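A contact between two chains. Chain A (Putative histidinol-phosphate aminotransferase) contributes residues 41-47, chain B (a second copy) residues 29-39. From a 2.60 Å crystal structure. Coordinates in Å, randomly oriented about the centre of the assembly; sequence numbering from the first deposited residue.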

ATOM      1  N   ALA A  41      -7.191  -8.096 -15.280  1.00 38.52           N
ATOM      2  CA  ALA A  41      -5.997  -7.382 -14.844  1.00 36.17           C
ATOM      3  C   ALA A  41      -4.901  -8.357 -14.415  1.00 40.16           C
ATOM      4  O   ALA A  41      -3.723  -8.014 -14.499  1.00 40.56           O
ATOM      5  CB  ALA A  41      -6.321  -6.434 -13.719  1.00 35.25           C
ATOM      6  N   ALA A  42      -5.281  -9.584 -14.014  1.00 36.05           N
ATOM      7  CA  ALA A  42      -4.362 -10.627 -13.570  1.00 35.55           C
ATOM      8  C   ALA A  42      -3.366 -11.008 -14.652  1.00 38.45           C
ATOM      9  O   ALA A  42      -2.238 -11.363 -14.336  1.00 39.13           O
ATOM     10  CB  ALA A  42      -5.136 -11.853 -13.131  1.00 36.87           C
ATOM     11  N   ALA A  43      -3.742 -10.874 -15.916  1.00 35.13           N
ATOM     12  CA  ALA A  43      -2.860 -11.206 -17.045  1.00 34.80           C
ATOM     13  C   ALA A  43      -1.772 -10.084 -17.335  1.00 38.68           C
ATOM     14  O   ALA A  43      -0.865 -10.288 -18.147  1.00 35.85           O
ATOM     15  CB  ALA A  43      -3.708 -11.427 -18.270  1.00 35.82           C
ATOM     16  N   ARG A  44      -1.853  -8.939 -16.639  1.00 36.95           N
ATOM     17  CA  ARG A  44      -0.941  -7.804 -16.835  1.00 37.38           C
ATOM     18  C   ARG A  44      -0.197  -7.385 -15.545  1.00 39.51           C
ATOM     19  O   ARG A  44       0.374  -6.282 -15.509  1.00 39.24           O
ATOM     20  CB  ARG A  44      -1.724  -6.560 -17.352  1.00 40.38           C
ATOM     21  CG  ARG A  44      -3.037  -6.773 -18.133  1.00 50.67           C
ATOM     22  CD  ARG A  44      -3.843  -5.485 -18.223  1.00 52.02           C
ATOM     23  N   ILE A  45      -0.185  -8.234 -14.502  1.00 34.86           N
ATOM     24  CA  ILE A  45       0.447  -7.885 -13.227  1.00 34.59           C
ATOM     25  C   ILE A  45       1.996  -7.744 -13.365  1.00 38.54           C
ATOM     26  O   ILE A  45       2.623  -7.189 -12.461  1.00 37.83           O
ATOM     27  CB  ILE A  45       0.087  -8.893 -12.098  1.00 37.83           C
ATOM     28  CG1 ILE A  45       0.569 -10.329 -12.396  1.00 39.25           C
ATOM     29  CG2 ILE A  45      -1.403  -8.853 -11.805  1.00 38.84           C
ATOM     30  CD1 ILE A  45       0.435 -11.280 -11.256  1.00 39.77           C
ATOM     31  N   ASN A  46       2.585  -8.192 -14.493  1.00 34.81           N
ATOM     32  CA  ASN A  46       4.027  -8.130 -14.744  1.00 35.10           C
ATOM     33  C   ASN A  46       4.496  -6.712 -15.153  1.00 40.18           C
ATOM     34  O   ASN A  46       5.705  -6.468 -15.242  1.00 39.49           O
ATOM     35  CB  ASN A  46       4.414  -9.143 -15.854  1.00 33.57           C
ATOM     36  CG  ASN A  46       3.768  -8.924 -17.205  1.00 40.93           C
ATOM     37  OD1 ASN A  46       2.576  -8.653 -17.329  1.00 37.56           O
ATOM     38  ND2 ASN A  46       4.529  -9.110 -18.257  1.00 36.55           N
ATOM     39  N   ARG A  47       3.543  -5.807 -15.443  1.00 36.49           N
ATOM     40  CA  ARG A  47       3.814  -4.460 -15.948  1.00 35.69           C
ATOM     41  C   ARG A  47       3.347  -3.407 -15.002  1.00 42.06           C
ATOM     42  O   ARG A  47       2.286  -3.570 -14.389  1.00 41.94           O
ATOM     43  CB  ARG A  47       3.094  -4.224 -17.306  1.00 32.49           C
ATOM     44  CG  ARG A  47       3.410  -5.194 -18.427  1.00 35.35           C
ATOM     45  CD  ARG A  47       4.780  -5.005 -19.072  1.00 33.88           C
ATOM     46  NE  ARG A  47       5.002  -5.984 -20.145  1.00 45.47           N
ATOM     47  CZ  ARG A  47       6.123  -6.093 -20.852  1.00 56.11           C
ATOM     48  NH1 ARG A  47       7.145  -5.281 -20.620  1.00 35.21           N
ATOM     49  NH2 ARG A  47       6.229  -7.015 -21.799  1.00 48.11           N
TER
ATOM     50  N   ALA B  29       4.396 -13.911 -20.127  1.00 39.15           N
ATOM     51  CA  ALA B  29       2.987 -14.035 -19.788  1.00 39.14           C
ATOM     52  C   ALA B  29       2.855 -14.515 -18.351  1.00 41.03           C
ATOM     53  O   ALA B  29       3.703 -15.285 -17.875  1.00 40.99           O
ATOM     54  CB  ALA B  29       2.307 -15.002 -20.749  1.00 40.10           C
ATOM     55  N   VAL B  30       1.836 -14.019 -17.653  1.00 36.22           N
ATOM     56  CA  VAL B  30       1.581 -14.357 -16.255  1.00 36.15           C
ATOM     57  C   VAL B  30       1.138 -15.831 -16.205  1.00 43.03           C
ATOM     58  O   VAL B  30       0.231 -16.218 -16.944  1.00 44.37           O
ATOM     59  CB  VAL B  30       0.544 -13.383 -15.628  1.00 38.39           C
ATOM     60  CG1 VAL B  30       0.285 -13.720 -14.163  1.00 37.77           C
ATOM     61  CG2 VAL B  30       1.007 -11.940 -15.775  1.00 37.12           C
ATOM     62  N   GLU B  31       1.818 -16.652 -15.381  1.00 39.45           N
ATOM     63  CA  GLU B  31       1.523 -18.082 -15.240  1.00 39.80           C
ATOM     64  C   GLU B  31       0.051 -18.328 -14.883  1.00 44.67           C
ATOM     65  O   GLU B  31      -0.516 -17.576 -14.088  1.00 44.90           O
ATOM     66  CB  GLU B  31       2.426 -18.736 -14.179  1.00 41.15           C
ATOM     67  CG  GLU B  31       3.805 -19.093 -14.708  1.00 50.19           C
ATOM     68  CD  GLU B  31       3.867 -20.135 -15.819  1.00 64.02           C
ATOM     69  OE1 GLU B  31       3.560 -21.323 -15.551  1.00 56.38           O
ATOM     70  OE2 GLU B  31       4.288 -19.766 -16.943  1.00 46.54           O
ATOM     71  N   PRO B  32      -0.578 -19.376 -15.484  1.00 41.32           N
ATOM     72  CA  PRO B  32      -2.010 -19.646 -15.213  1.00 41.03           C
ATOM     73  C   PRO B  32      -2.347 -19.854 -13.726  1.00 42.69           C
ATOM     74  O   PRO B  32      -3.370 -19.341 -13.275  1.00 40.96           O
ATOM     75  CB  PRO B  32      -2.283 -20.932 -15.996  1.00 42.78           C
ATOM     76  CG  PRO B  32      -1.271 -20.921 -17.083  1.00 46.38           C
ATOM     77  CD  PRO B  32      -0.044 -20.310 -16.497  1.00 41.52           C
ATOM     78  N   ARG B  33      -1.503 -20.576 -12.971  1.00 39.23           N
ATOM     79  CA  ARG B  33      -1.783 -20.830 -11.559  1.00 39.90           C
ATOM     80  C   ARG B  33      -1.790 -19.508 -10.749  1.00 42.39           C
ATOM     81  O   ARG B  33      -2.578 -19.411  -9.812  1.00 43.16           O
ATOM     82  CB  ARG B  33      -0.809 -21.846 -10.949  1.00 42.80           C
ATOM     83  CG  ARG B  33      -1.177 -23.301 -11.331  1.00 60.31           C
ATOM     84  CD  ARG B  33      -0.389 -24.383 -10.611  1.00 80.57           C
ATOM     85  NE  ARG B  33       1.014 -24.444 -11.036  1.00105.74           N
ATOM     86  CZ  ARG B  33       2.032 -23.909 -10.369  1.00127.92           C
ATOM     87  NH1 ARG B  33       1.821 -23.260  -9.228  1.00118.92           N
ATOM     88  NH2 ARG B  33       3.269 -24.008 -10.841  1.00115.96           N
ATOM     89  N   VAL B  34      -1.005 -18.479 -11.150  1.00 36.25           N
ATOM     90  CA  VAL B  34      -0.974 -17.159 -10.498  1.00 34.57           C
ATOM     91  C   VAL B  34      -2.301 -16.417 -10.838  1.00 40.43           C
ATOM     92  O   VAL B  34      -2.935 -15.826  -9.943  1.00 39.87           O
ATOM     93  CB  VAL B  34       0.299 -16.332 -10.887  1.00 36.58           C
ATOM     94  CG1 VAL B  34       0.236 -14.895 -10.359  1.00 34.82           C
ATOM     95  CG2 VAL B  34       1.572 -17.018 -10.391  1.00 36.17           C
ATOM     96  N   GLN B  35      -2.742 -16.496 -12.119  1.00 38.06           N
ATOM     97  CA  GLN B  35      -4.002 -15.872 -12.553  1.00 37.92           C
ATOM     98  C   GLN B  35      -5.199 -16.520 -11.848  1.00 40.72           C
ATOM     99  O   GLN B  35      -6.074 -15.796 -11.374  1.00 41.80           O
ATOM    100  CB  GLN B  35      -4.183 -15.936 -14.072  1.00 39.37           C
ATOM    101  CG  GLN B  35      -3.117 -15.152 -14.855  1.00 45.88           C
ATOM    102  CD  GLN B  35      -3.452 -14.971 -16.320  1.00 55.37           C
ATOM    103  OE1 GLN B  35      -4.549 -14.548 -16.694  1.00 53.71           O
ATOM    104  NE2 GLN B  35      -2.480 -15.177 -17.184  1.00 40.02           N
ATOM    105  N   ALA B  36      -5.206 -17.858 -11.719  1.00 35.49           N
ATOM    106  CA  ALA B  36      -6.280 -18.605 -11.043  1.00 35.26           C
ATOM    107  C   ALA B  36      -6.357 -18.236  -9.557  1.00 42.07           C
ATOM    108  O   ALA B  36      -7.462 -18.023  -9.057  1.00 43.00           O
ATOM    109  CB  ALA B  36      -6.071 -20.104 -11.196  1.00 35.79           C
ATOM    110  N   ALA B  37      -5.197 -18.114  -8.861  1.00 38.38           N
ATOM    111  CA  ALA B  37      -5.169 -17.731  -7.447  1.00 37.95           C
ATOM    112  C   ALA B  37      -5.805 -16.346  -7.240  1.00 43.84           C
ATOM    113  O   ALA B  37      -6.536 -16.149  -6.252  1.00 44.36           O
ATOM    114  CB  ALA B  37      -3.754 -17.741  -6.920  1.00 37.60           C
ATOM    115  N   ILE B  38      -5.575 -15.412  -8.205  1.00 39.32           N
ATOM    116  CA  ILE B  38      -6.122 -14.060  -8.164  1.00 38.62           C
ATOM    117  C   ILE B  38      -7.639 -14.155  -8.366  1.00 42.48           C
ATOM    118  O   ILE B  38      -8.380 -13.597  -7.561  1.00 42.97           O
ATOM    119  CB  ILE B  38      -5.422 -13.116  -9.191  1.00 41.31           C
ATOM    120  CG1 ILE B  38      -3.928 -12.921  -8.829  1.00 40.14           C
ATOM    121  CG2 ILE B  38      -6.119 -11.753  -9.246  1.00 42.48           C
ATOM    122  CD1 ILE B  38      -3.021 -12.362  -9.931  1.00 40.47           C
ATOM    123  N   ALA B  39      -8.097 -14.920  -9.375  1.00 39.56           N
ATOM    124  CA  ALA B  39      -9.529 -15.109  -9.703  1.00 40.10           C
ATOM    125  C   ALA B  39     -10.333 -15.679  -8.517  1.00 45.90           C
ATOM    126  O   ALA B  39     -11.510 -15.357  -8.355  1.00 46.99           O
ATOM    127  CB  ALA B  39      -9.661 -16.038 -10.886  1.00 40.64           C
TER
HETATM  128  O   HOH W   1       0.069 -12.419 -18.976  1.00 45.26           O

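Seen from chain B, this contact is a short loop followed by the first turns of a helix, laid against a compact segment of chain A in which R44(A) to R47(A) form a type I beta turn. No direct hydrogen bond joins the modelled atoms of the two stretches. Apolar packing and one bridging water hold them together, burying 357 Å² when both sides are summed.

A29(B) begins the walk with its CA-to-CB bond pointing away from chain A, and its side chain makes no contact there. V30(B) is the centre of the loop's contribution. Its side chain, with chi1 in the t well, points toward chain A and spreads two methyl groups over the backbone and side chains there. CG1 of V30(B) lies 3.5 Å from O of A42(A), and CG2 of V30(B) lies 3.4 Å from O of A43(A) and 3.8 Å from CG1 of I45(A). CG2 of V30(B) also comes within 4.0 Å of OD1 of N46(A), so the valine meets polar as well as apolar atoms, the former by van der Waals contact alone. A branched, compact side chain suits this place because both methyls lie close to the chain A backbone and to I45(A). The backbone of the same residue supplies the polar link: water 1 accepts a hydrogen bond from N of V30(B) at 2.7 Å and donates one to O of A43(A) at 2.5 Å. The water thus joins two backbone groups that do not bond to each other directly.

E31(B) occupies the N-cap position, and the helix starts at P32(B). Proline is at home in a first turn, where its lack of an N-H costs no helical hydrogen bond. P32(B) and R33(B) stay clear of the contact, but the helix then brings V34(B), Q35(B) and I38(B) to it. V34(B) points toward chain A and sets CG1 of V34(B) 3.7 Å from CD1 of I45(A), a buried apolar pairing.

The CA-to-CB bond of Q35(B) points sideways to chain A, yet the end of its side chain comes nearer. NE2 of Q35(B) donates a hydrogen bond to O of V30(B) at 2.9 Å, tying the helix back to the preceding loop. OE1 of Q35(B) meanwhile rests 3.6 Å from CB of A43(A), and CG of Q35(B) packs 4.2 Å from CB of A42(A). Glutamine suits this place: its methylene chain packs against alanine while its amide satisfies a backbone carbonyl.

A36(B) and A37(B) make no contact, and one turn beyond V34(B) the buried I38(B) again points toward chain A. CD1 of I38(B) reaches 3.9 Å from CB of A42(A) and also 3.9 Å from CD1 of I45(A). The small alanine lets the backbones come close, with CA of A42(A) 5.4 Å from CA of Q35(B), while the longer I45(A), chi1 p and chi2 t, extends to meet both V34(B) and I38(B).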